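Cysteine desulfurase (Fervidobacterium islandicum, PDB 6A6E) uses pyridoxal-5'-phosphate to take sulfur from cysteine, forming alanine, and as SufS probably supplies that sulfur for iron-sulfur cluster assembly. Local coordinates at residues Tyr61-Arg66 with Ala285-Ile290; Leu110-Ala115 with Glu257-Gly262; Asp221-Asp226 with Val245-Lys250; Val227-Phe232 with Ala251-Leu256. All coordinates share one frame; numbering follows the deposited sequence. Where two conformers were deposited one is given.

Interaction 1 of 4, residues Tyr61-Arg66 with Ala285-Ile290. With PLP (pyridoxal-5'-phosphate), chain Q.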
# COMPACT_ATOMS: atom_id res chain seq x y z
N TYR A 61 9.75 -2.36 -15.82
CA TYR A 61 8.56 -1.85 -15.10
C TYR A 61 7.49 -1.35 -16.05
O TYR A 61 7.79 -0.66 -16.99
CB TYR A 61 8.97 -0.71 -14.17
CG TYR A 61 7.75 -0.09 -13.55
CD1 TYR A 61 7.18 -0.66 -12.42
CD2 TYR A 61 7.08 0.95 -14.16
CE1 TYR A 61 6.03 -0.15 -11.88
CE2 TYR A 61 5.92 1.45 -13.64
CZ TYR A 61 5.42 0.90 -12.48
OH TYR A 61 4.26 1.36 -11.91
N SER A 62 6.25 -1.72 -15.76
CA SER A 62 5.06 -1.16 -16.34
C SER A 62 3.90 -1.70 -15.54
O SER A 62 4.10 -2.52 -14.70
CB SER A 62 4.81 -1.64 -17.77
OG SER A 62 5.57 -0.93 -18.69
N ASN A 63 2.68 -1.26 -15.83
CA ASN A 63 1.54 -1.79 -15.10
C ASN A 63 1.26 -3.19 -15.62
O ASN A 63 1.63 -3.53 -16.75
CB ASN A 63 0.32 -0.88 -15.20
CG ASN A 63 -0.57 -0.99 -13.93
OD1 ASN A 63 -0.56 -2.06 -13.24
ND2 ASN A 63 -1.30 0.09 -13.61
N ILE A 64 0.62 -3.99 -14.81
CA ILE A 64 0.58 -5.40 -15.06
C ILE A 64 -0.82 -5.93 -15.39
O ILE A 64 -1.80 -5.25 -15.17
CB ILE A 64 1.07 -6.13 -13.81
CG1 ILE A 64 0.32 -5.73 -12.54
CG2 ILE A 64 2.53 -5.87 -13.61
CD1 ILE A 64 0.64 -6.73 -11.41
N HIS A 65 -0.89 -7.17 -15.82
CA HIS A 65 -2.12 -7.84 -16.33
C HIS A 65 -2.49 -7.24 -17.72
O HIS A 65 -2.06 -6.15 -18.06
CB HIS A 65 -3.33 -7.80 -15.33
CG HIS A 65 -2.99 -8.20 -13.94
ND1 HIS A 65 -2.41 -9.42 -13.65
CD2 HIS A 65 -3.09 -7.54 -12.76
CE1 HIS A 65 -2.16 -9.49 -12.35
NE2 HIS A 65 -2.59 -8.39 -11.78
N ARG A 66 -3.25 -7.99 -18.52
CA ARG A 66 -3.65 -7.53 -19.90
C ARG A 66 -2.41 -7.08 -20.63
O ARG A 66 -2.35 -5.95 -21.17
CB ARG A 66 -4.68 -6.35 -19.86
CG ARG A 66 -6.11 -6.72 -19.46
CD ARG A 66 -7.01 -5.48 -19.18
NE ARG A 66 -6.85 -4.92 -17.82
CZ ARG A 66 -7.13 -5.58 -16.68
NH1 ARG A 66 -7.61 -6.81 -16.73
NH2 ARG A 66 -6.93 -5.03 -15.49
N ALA A 285 -7.68 -5.02 -5.74
CA ALA A 285 -8.35 -3.92 -6.38
C ALA A 285 -7.38 -2.84 -6.79
O ALA A 285 -6.65 -2.31 -5.97
CB ALA A 285 -9.45 -3.36 -5.47
N GLY A 286 -7.35 -2.54 -8.09
CA GLY A 286 -6.47 -1.52 -8.66
C GLY A 286 -4.99 -1.93 -8.67
O GLY A 286 -4.61 -3.06 -8.42
N THR A 287 -4.15 -1.01 -8.97
CA THR A 287 -2.71 -1.31 -9.07
C THR A 287 -2.14 -1.59 -7.67
O THR A 287 -2.21 -0.76 -6.74
CB THR A 287 -1.97 -0.13 -9.74
OG1 THR A 287 -2.61 0.23 -10.97
CG2 THR A 287 -0.52 -0.52 -10.01
N GLN A 288 -1.56 -2.77 -7.52
CA GLN A 288 -0.98 -3.14 -6.27
C GLN A 288 0.43 -2.53 -6.14
O GLN A 288 0.91 -1.84 -7.06
CB GLN A 288 -0.96 -4.65 -6.20
CG GLN A 288 -2.35 -5.25 -6.13
CD GLN A 288 -3.19 -4.68 -5.00
OE1 GLN A 288 -2.83 -4.78 -3.81
NE2 GLN A 288 -4.33 -4.04 -5.37
N HIS A 289 1.11 -2.81 -5.04
CA HIS A 289 2.50 -2.40 -4.87
C HIS A 289 3.39 -3.37 -5.63
O HIS A 289 4.05 -4.24 -5.05
CB HIS A 289 2.88 -2.27 -3.40
CG HIS A 289 4.26 -1.73 -3.15
ND1 HIS A 289 5.06 -1.24 -4.16
CD2 HIS A 289 4.95 -1.55 -1.99
CE1 HIS A 289 6.16 -0.75 -3.61
NE2 HIS A 289 6.14 -0.99 -2.32
N ILE A 290 3.40 -3.19 -6.95
CA ILE A 290 3.98 -4.15 -7.86
C ILE A 290 5.45 -4.38 -7.49
O ILE A 290 5.88 -5.50 -7.35
CB ILE A 290 3.92 -3.67 -9.33
CG1 ILE A 290 2.45 -3.52 -9.80
CG2 ILE A 290 4.63 -4.63 -10.26
CD1 ILE A 290 2.43 -2.67 -11.06
N1 PLP Q . -8.97 6.44 -12.17
C2 PLP Q . -8.44 6.77 -13.34
C2A PLP Q . -9.05 7.82 -14.19
C3 PLP Q . -7.14 6.17 -13.74
O3 PLP Q . -6.51 6.55 -14.88
C4 PLP Q . -6.55 5.18 -12.82
C4A PLP Q . -5.27 4.59 -13.14
C5 PLP Q . -7.31 4.82 -11.59
C6 PLP Q . -8.50 5.49 -11.34
C5A PLP Q . -6.80 3.74 -10.64
O4P PLP Q . -5.50 3.91 -10.12
P PLP Q . -4.68 2.77 -9.27
O1P PLP Q . -5.48 2.69 -8.01
O2P PLP Q . -3.34 3.43 -9.12
O3P PLP Q . -4.77 1.57 -10.20
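Thr287 and Asn63 meet at the phosphate end of a pyridoxal-5'-phosphate site that spans the dimer interface; Ser233, His235, Gln213 and Thr104 of the second subunit also bond to this cofactor. Thr287 grips one phosphate oxygen twice: its backbone N lies 2.9 Å from O3P of the cofactor, and its OG1 donates to the same O3P at 2.7 Å. With its proton given to the phosphate, Thr287 OG1 accepts from Asn63 ND2 at 3.0 Å, in a nearly straight bond (166°) close to the plane of the amide. The two side chains reach each other tip to tip. Asn63 is thus a second-shell residue, its amide fixed at both ends: OD1 receives Ile64 N on an in-plane lone pair, and ND2 also bonds to Ala41 O of the second subunit. Gly286 has positive phi, and a side chain there would probably crowd the phosphate. Beside the polar pair, Ile290 points at Ile64, with Ile290 CD1 4.0 Å from Ile64 CG1; the same CD1 lies 3.8 Å from Asn63 OD1. Chi1 of Ile64 (54°) sets CG1 between backbone N and carbonyl carbon, where it meets that methyl. Residues 61-66 lie between helices 47-59 and 70-90, while Ile290 begins helix 290-306; Phe56 of the first helix packs on both Tyr61 and Ile290, and Tyr79 of the second packs on Ile64.

Interaction 2 of 4, residues Leu110-Ala115 with Glu257-Gly262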
# COMPACT_ATOMS: atom_id res chain seq x y z
N LEU A 110 -10.35 -8.62 6.68
CA LEU A 110 -11.08 -9.78 7.23
C LEU A 110 -12.35 -9.37 7.99
O LEU A 110 -13.40 -9.96 7.77
CB LEU A 110 -10.16 -10.65 8.08
CG LEU A 110 -9.11 -11.34 7.25
CD1 LEU A 110 -8.11 -12.09 8.08
CD2 LEU A 110 -9.79 -12.33 6.28
N VAL A 111 -12.26 -8.39 8.88
CA VAL A 111 -13.41 -8.00 9.67
C VAL A 111 -14.54 -7.56 8.74
O VAL A 111 -15.70 -8.04 8.89
CB VAL A 111 -13.16 -6.79 10.63
CG1 VAL A 111 -14.43 -6.53 11.44
CG2 VAL A 111 -12.02 -7.01 11.55
N ASN A 112 -14.22 -6.65 7.82
CA ASN A 112 -15.20 -6.14 6.91
C ASN A 112 -15.72 -7.23 5.97
O ASN A 112 -16.96 -7.26 5.69
CB ASN A 112 -14.71 -4.93 6.08
CG ASN A 112 -14.52 -3.71 6.90
OD1 ASN A 112 -15.49 -2.97 7.13
ND2 ASN A 112 -13.25 -3.46 7.34
N SER A 113 -14.83 -8.03 5.38
CA SER A 113 -15.30 -9.05 4.47
C SER A 113 -16.12 -10.13 5.24
O SER A 113 -17.14 -10.58 4.74
CB SER A 113 -14.20 -9.75 3.66
OG SER A 113 -13.57 -8.76 2.79
N LEU A 114 -15.69 -10.56 6.42
CA LEU A 114 -16.52 -11.55 7.16
C LEU A 114 -17.95 -11.03 7.44
O LEU A 114 -18.91 -11.78 7.31
CB LEU A 114 -15.83 -12.07 8.39
CG LEU A 114 -14.56 -12.88 8.06
CD1 LEU A 114 -13.69 -12.93 9.28
CD2 LEU A 114 -14.73 -14.27 7.50
N ALA A 115 -18.09 -9.76 7.77
CA ALA A 115 -19.40 -9.19 8.06
C ALA A 115 -20.27 -9.03 6.79
O ALA A 115 -21.46 -9.32 6.78
CB ALA A 115 -19.25 -7.85 8.74
N GLU A 257 -17.04 -12.00 0.25
CA GLU A 257 -17.19 -10.72 -0.43
C GLU A 257 -15.82 -9.92 -0.47
O GLU A 257 -15.13 -9.83 0.55
CB GLU A 257 -18.27 -9.85 0.25
CG GLU A 257 -18.48 -8.43 -0.34
CD GLU A 257 -19.20 -8.38 -1.68
OE1 GLU A 257 -19.71 -9.41 -2.14
OE2 GLU A 257 -19.22 -7.33 -2.33
N PRO A 258 -15.46 -9.35 -1.62
CA PRO A 258 -14.18 -8.57 -1.66
C PRO A 258 -14.25 -7.46 -0.66
O PRO A 258 -15.35 -6.90 -0.42
CB PRO A 258 -14.14 -8.03 -3.07
CG PRO A 258 -14.89 -9.08 -3.90
CD PRO A 258 -15.99 -9.58 -2.98
N PHE A 259 -13.11 -7.10 -0.08
CA PHE A 259 -13.04 -5.92 0.78
C PHE A 259 -13.13 -4.59 -0.06
O PHE A 259 -14.02 -3.78 0.12
CB PHE A 259 -11.72 -5.99 1.62
CG PHE A 259 -11.53 -4.89 2.54
CD1 PHE A 259 -12.61 -4.26 3.11
CD2 PHE A 259 -10.25 -4.38 2.78
CE1 PHE A 259 -12.46 -3.20 3.98
CE2 PHE A 259 -10.09 -3.34 3.68
CZ PHE A 259 -11.18 -2.77 4.27
N LEU A 260 -12.16 -4.38 -0.92
CA LEU A 260 -12.06 -3.28 -1.82
C LEU A 260 -12.50 -3.65 -3.24
O LEU A 260 -12.31 -4.81 -3.70
CB LEU A 260 -10.61 -2.80 -1.90
CG LEU A 260 -9.87 -2.50 -0.60
CD1 LEU A 260 -8.44 -1.97 -0.83
CD2 LEU A 260 -10.69 -1.56 0.22
N TYR A 261 -12.99 -2.62 -3.96
CA TYR A 261 -13.45 -2.76 -5.33
C TYR A 261 -12.79 -1.81 -6.27
O TYR A 261 -12.39 -0.74 -5.87
CB TYR A 261 -14.93 -2.44 -5.34
CG TYR A 261 -15.76 -3.19 -4.33
CD1 TYR A 261 -16.18 -4.48 -4.57
CD2 TYR A 261 -16.16 -2.56 -3.13
CE1 TYR A 261 -16.97 -5.16 -3.63
CE2 TYR A 261 -16.93 -3.23 -2.19
CZ TYR A 261 -17.37 -4.49 -2.45
OH TYR A 261 -18.14 -5.12 -1.46
N GLY A 262 -12.69 -2.21 -7.53
CA GLY A 262 -12.08 -1.41 -8.56
C GLY A 262 -11.66 -2.30 -9.71
O GLY A 262 -12.24 -3.37 -9.97
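Ser113 and Phe259 bring helix 103-116 against the irregular loop 257-262, their CA atoms 5.3 Å apart. Ser113 OG is 2.9 Å from Glu257 O and also lies near Phe109 O one helical turn back. Chi1 of Ser113 (-64°) puts OG beside its own backbone N, facing the loop. Next to it, Asn112 crosses the Phe259 ring at a slant, amide and ring planes only 17° apart. Asn112 meets the ring with both CB and the amide nitrogen ND2, each 3.5 Å from Phe259 CE1. Its polar atoms are engaged elsewhere, ND2 with Asn108 O and OD1 with Tyr147 OH. Leu260 CD2 sits over a face of the Phe259 ring, toward its rim, and the ring also meets Phe259 of the second subunit. An alanine in place of Phe259 would probably leave Asn112 and the Leu260 methyl without the ring they pack on, and open a gap at the dimer interface where the two Phe259 rings meet. Within the loop, Tyr261 OH donates to Glu257 OE2 at 2.6 Å, on the anti lone pair of that oxygen. Lys116 NZ bonds to Tyr261 OH and to the carbonyls of Pro258 and Phe259. Buried carbonyls and charges are thus met from two sources: Lys116 and Tyr261 shape the loop from within the chain, while a salt bridge from Glu257 OE1 ties it to Arg142 of the second subunit.

Interaction 3 of 4, residues Asp221-Asp226 with Val245-Lys250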
# COMPACT_ATOMS: atom_id res chain seq x y z
N ASP A 221 4.04 -23.06 8.28
CA ASP A 221 3.47 -23.96 7.30
C ASP A 221 1.99 -23.93 7.57
O ASP A 221 1.50 -24.53 8.54
CB ASP A 221 4.06 -25.34 7.47
CG ASP A 221 3.40 -26.38 6.56
OD1 ASP A 221 2.22 -26.21 6.12
OD2 ASP A 221 4.10 -27.36 6.25
N VAL A 222 1.25 -23.23 6.70
CA VAL A 222 -0.16 -22.92 6.99
C VAL A 222 -1.05 -24.17 7.01
O VAL A 222 -2.13 -24.17 7.61
CB VAL A 222 -0.74 -21.85 6.00
CG1 VAL A 222 -0.03 -20.51 6.24
CG2 VAL A 222 -0.59 -22.27 4.54
N LYS A 223 -0.62 -25.21 6.31
CA LYS A 223 -1.36 -26.48 6.27
C LYS A 223 -1.22 -27.29 7.53
O LYS A 223 -2.19 -27.84 8.02
CB LYS A 223 -0.91 -27.34 5.09
CG LYS A 223 -1.09 -26.69 3.72
CD LYS A 223 -2.52 -26.77 3.16
CE LYS A 223 -3.53 -25.93 3.95
NZ LYS A 223 -4.92 -25.82 3.38
N LYS A 224 -0.01 -27.34 8.09
CA LYS A 224 0.20 -27.90 9.41
C LYS A 224 -0.53 -27.17 10.51
O LYS A 224 -1.13 -27.78 11.40
CB LYS A 224 1.67 -27.89 9.76
CG LYS A 224 2.40 -28.95 9.04
CD LYS A 224 3.88 -28.99 9.41
CE LYS A 224 4.49 -30.14 8.63
NZ LYS A 224 5.95 -30.13 8.89
N LEU A 225 -0.46 -25.84 10.48
CA LEU A 225 -1.15 -25.05 11.53
C LEU A 225 -2.66 -25.16 11.34
O LEU A 225 -3.41 -25.05 12.32
CB LEU A 225 -0.72 -23.58 11.52
CG LEU A 225 0.74 -23.31 11.76
CD1 LEU A 225 1.02 -21.82 11.58
CD2 LEU A 225 1.12 -23.81 13.14
N ASP A 226 -3.09 -25.36 10.08
CA ASP A 226 -4.52 -25.42 9.73
C ASP A 226 -5.33 -24.14 10.04
O ASP A 226 -6.57 -24.16 10.26
CB ASP A 226 -5.19 -26.63 10.39
CG ASP A 226 -6.53 -26.98 9.71
OD1 ASP A 226 -6.66 -26.78 8.49
OD2 ASP A 226 -7.47 -27.42 10.39
N VAL A 245 0.91 -9.42 3.08
CA VAL A 245 0.37 -10.66 2.60
C VAL A 245 -0.81 -11.08 3.40
O VAL A 245 -0.83 -10.98 4.65
CB VAL A 245 1.43 -11.81 2.67
CG1 VAL A 245 0.79 -13.16 2.32
CG2 VAL A 245 2.53 -11.49 1.71
N LEU A 246 -1.81 -11.56 2.68
CA LEU A 246 -2.95 -12.25 3.33
C LEU A 246 -3.05 -13.60 2.70
O LEU A 246 -3.20 -13.72 1.45
CB LEU A 246 -4.25 -11.51 3.16
CG LEU A 246 -5.57 -12.25 3.46
CD1 LEU A 246 -5.72 -12.35 4.91
CD2 LEU A 246 -6.70 -11.37 3.01
N TYR A 247 -2.99 -14.62 3.55
CA TYR A 247 -3.19 -16.01 3.15
C TYR A 247 -4.56 -16.38 3.58
O TYR A 247 -4.94 -16.03 4.66
CB TYR A 247 -2.22 -17.02 3.84
CG TYR A 247 -2.74 -18.48 3.83
CD1 TYR A 247 -2.70 -19.29 2.68
CD2 TYR A 247 -3.36 -19.01 4.95
CE1 TYR A 247 -3.24 -20.57 2.70
CE2 TYR A 247 -3.88 -20.31 4.99
CZ TYR A 247 -3.79 -21.07 3.85
OH TYR A 247 -4.32 -22.32 3.92
N GLY A 248 -5.32 -17.06 2.73
CA GLY A 248 -6.52 -17.73 3.19
C GLY A 248 -6.76 -19.04 2.47
O GLY A 248 -6.43 -19.19 1.27
N LYS A 249 -7.38 -19.98 3.19
CA LYS A 249 -7.88 -21.22 2.57
C LYS A 249 -8.72 -20.96 1.37
O LYS A 249 -9.66 -20.19 1.44
CB LYS A 249 -8.73 -22.03 3.56
CG LYS A 249 -7.91 -22.66 4.65
CD LYS A 249 -8.71 -23.69 5.45
CE LYS A 249 -7.79 -24.38 6.45
NZ LYS A 249 -8.60 -24.87 7.57
N LYS A 250 -8.36 -21.60 0.27
CA LYS A 250 -9.05 -21.39 -1.01
C LYS A 250 -10.57 -21.51 -0.87
O LYS A 250 -11.34 -20.65 -1.33
CB LYS A 250 -8.53 -22.43 -1.96
CG LYS A 250 -9.18 -22.40 -3.32
CD LYS A 250 -8.50 -23.38 -4.24
CE LYS A 250 -9.17 -23.38 -5.61
NZ LYS A 250 -10.17 -24.47 -5.65
O HOH W 1 -4.51 -23.45 6.34
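Val222 sits on the ring of Tyr247 in a CH-pi contact, its CG2 lying 3.7 Å from the ring centroid and 21° off the normal. The opposite face is backed, toward the rim, by the backbone N of Lys249. Tyr247 OH gives its proton to a water at 2.7 Å, and that water donates to Val222 O at 2.8 Å, so ring and helix are joined by packing and by a bridge. A phenylalanine in place of Tyr247 would probably leave this water without its donor and break the link to Val222 O. Farther along, the extended chain of Lys249 brings NZ within 2.9 Å of Asp226 OD1, a salt bridge that meets the carboxylate from above its plane. The same NZ bonds weakly to Asp226 O and makes a second salt bridge with Asp228; the two acids probably ease the repulsion between Lys249 NZ and Lys223 NZ. In the next shell, Asp221 N-caps the short helix, OD1 accepting from Lys224 N at 3.2 Å and weakly from Lys223 N, which fixes the turn carrying Val222. Helix 222-225 thus leans on strand 244-248 of the large mixed sheet, which runs antiparallel to both its neighbours, strands 97-100 and 229-233.

Interaction 4 of 4, residues Val227-Phe232 with Ala251-Leu256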
# COMPACT_ATOMS: atom_id res chain seq x y z
N VAL A 227 -4.62 -23.01 10.05
CA VAL A 227 -5.28 -21.73 10.16
C VAL A 227 -6.13 -21.46 8.96
O VAL A 227 -5.85 -21.92 7.86
CB VAL A 227 -4.27 -20.54 10.31
CG1 VAL A 227 -3.45 -20.66 11.57
CG2 VAL A 227 -3.33 -20.41 9.14
N ASP A 228 -7.20 -20.70 9.15
CA ASP A 228 -8.01 -20.23 8.05
C ASP A 228 -7.44 -19.02 7.30
O ASP A 228 -7.56 -18.95 6.08
CB ASP A 228 -9.38 -19.95 8.60
CG ASP A 228 -10.03 -21.28 9.19
OD1 ASP A 228 -9.93 -22.32 8.53
OD2 ASP A 228 -10.52 -21.28 10.32
N PHE A 229 -6.87 -18.09 8.04
CA PHE A 229 -6.26 -16.91 7.49
C PHE A 229 -5.02 -16.62 8.30
O PHE A 229 -5.00 -16.87 9.53
CB PHE A 229 -7.20 -15.68 7.54
CG PHE A 229 -8.46 -15.84 6.77
CD1 PHE A 229 -8.47 -15.66 5.41
CD2 PHE A 229 -9.60 -16.28 7.41
CE1 PHE A 229 -9.60 -15.88 4.69
CE2 PHE A 229 -10.76 -16.47 6.69
CZ PHE A 229 -10.76 -16.27 5.32
N LEU A 230 -3.99 -16.11 7.61
CA LEU A 230 -2.79 -15.54 8.23
C LEU A 230 -2.38 -14.22 7.52
O LEU A 230 -2.41 -14.14 6.29
CB LEU A 230 -1.64 -16.53 8.14
CG LEU A 230 -0.34 -16.16 8.88
CD1 LEU A 230 0.05 -17.22 9.88
CD2 LEU A 230 0.80 -15.99 7.91
N VAL A 231 -1.91 -13.24 8.29
CA VAL A 231 -1.44 -11.99 7.76
C VAL A 231 -0.02 -11.66 8.24
O VAL A 231 0.32 -11.97 9.38
CB VAL A 231 -2.39 -10.86 8.13
CG1 VAL A 231 -3.76 -11.05 7.46
CG2 VAL A 231 -2.57 -10.70 9.64
N PHE A 232 0.78 -10.98 7.43
CA PHE A 232 2.03 -10.44 7.89
C PHE A 232 2.46 -9.24 7.01
O PHE A 232 1.86 -9.01 5.95
CB PHE A 232 3.11 -11.57 7.97
CG PHE A 232 3.63 -12.09 6.63
CD1 PHE A 232 3.04 -13.18 6.00
CD2 PHE A 232 4.76 -11.52 6.04
CE1 PHE A 232 3.53 -13.65 4.78
CE2 PHE A 232 5.24 -11.99 4.86
CZ PHE A 232 4.64 -13.09 4.23
N ALA A 251 -11.04 -22.55 -0.18
CA ALA A 251 -12.49 -22.77 -0.02
C ALA A 251 -13.14 -21.65 0.72
O ALA A 251 -14.33 -21.36 0.51
CB ALA A 251 -12.76 -24.10 0.74
N LEU A 252 -12.42 -21.00 1.64
CA LEU A 252 -13.03 -19.88 2.35
C LEU A 252 -12.99 -18.59 1.52
O LEU A 252 -13.96 -17.82 1.52
CB LEU A 252 -12.39 -19.63 3.70
CG LEU A 252 -12.36 -20.81 4.65
CD1 LEU A 252 -11.49 -20.50 5.84
CD2 LEU A 252 -13.76 -21.20 5.14
N LEU A 253 -11.86 -18.31 0.89
CA LEU A 253 -11.72 -17.12 0.05
C LEU A 253 -12.78 -17.13 -1.05
O LEU A 253 -13.28 -16.08 -1.42
CB LEU A 253 -10.35 -17.12 -0.63
CG LEU A 253 -9.14 -16.77 0.22
CD1 LEU A 253 -7.89 -16.96 -0.58
CD2 LEU A 253 -9.21 -15.36 0.80
N GLU A 254 -13.11 -18.30 -1.59
CA GLU A 254 -14.11 -18.37 -2.65
C GLU A 254 -15.49 -17.91 -2.24
O GLU A 254 -16.27 -17.58 -3.12
CB GLU A 254 -14.23 -19.78 -3.24
CG GLU A 254 -13.12 -20.13 -4.20
CD GLU A 254 -12.95 -21.64 -4.41
OE1 GLU A 254 -13.57 -22.47 -3.69
OE2 GLU A 254 -12.16 -22.02 -5.30
N GLN A 255 -15.80 -17.88 -0.95
CA GLN A 255 -17.10 -17.47 -0.46
C GLN A 255 -17.11 -16.02 0.12
O GLN A 255 -18.16 -15.52 0.59
CB GLN A 255 -17.58 -18.49 0.60
CG GLN A 255 -17.70 -19.94 0.06
CD GLN A 255 -18.62 -20.02 -1.15
OE1 GLN A 255 -18.21 -20.43 -2.23
NE2 GLN A 255 -19.85 -19.59 -0.98
N LEU A 256 -15.97 -15.32 0.05
CA LEU A 256 -15.86 -14.06 0.77
C LEU A 256 -16.18 -12.94 -0.16
O LEU A 256 -15.65 -12.96 -1.28
CB LEU A 256 -14.44 -13.82 1.26
CG LEU A 256 -13.89 -14.21 2.59
CD1 LEU A 256 -12.52 -13.49 2.73
CD2 LEU A 256 -14.82 -13.84 3.74
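Phe229 is the main bump of this contact: its ring projects from the start of strand 229-233 into a hollow lined by Leu252, Leu253 and Leu256. The far end of the ring does the touching. Phe229 CZ lies 4.1 Å from Leu252 CB, close to the helix backbone. Leu256 comes from another side, tip to tip, its CD1 4.2 Å from Phe229 CZ. The third wall is Leu253, which slides past the ring in the opposite direction and sets CD2 at the ring edge, in plane, 3.9 Å from Phe229 CE1. The hollow owes its curve to the chain: helix 250-253 runs into a type I turn from Leu253 to Leu256, which brings Leu256 round to the same ring. A second, smaller fit lies beside the first, where Leu252 sends CD1 against the base of Asp228, 3.5 Å from Asp228 CB. That methyl also touches the carboxylate, 3.6 Å from Asp228 OD1. Over one face of the Phe229 ring lies Leu110 of helix 103-116, and Leu114 of the same helix packs on Leu256. The acid of Asp228 is engaged away from the leucines: OD2 takes Leu207 N of strand 206-210 and a salt bridge from Arg199 of helix 195-201, and OD1 pairs with Lys249 just after strand 244-248. Between the two segments the contact is therefore apolar, while the one charge at its border is spent on these neighbours, among them Lys249 at the N-terminus of the helix.

In the fold
Interactions 3 and 4 interlock: their segments alternate along the chain, strands 229-233 and 244-248 are sheet neighbours, and Lys249 of one pairs with Asp228 of the other. Interaction 3 is partly open and mixes ring packing with a salt bridge and a water, whereas interaction 4 is buried and apolar. Helix 103-116 links both to interaction 2, in the case of interaction 3 through Leu110 on Leu246. Interactions 1 and 2 are buried, with polar bonds beside apolar packing, and both meet the second subunit; they touch where Ala285 packs against Leu260 and Tyr261. Only interaction 1 binds the cofactor, so the character shifts from sheet packing in interaction 4 to interface and active-site chemistry in interaction 1.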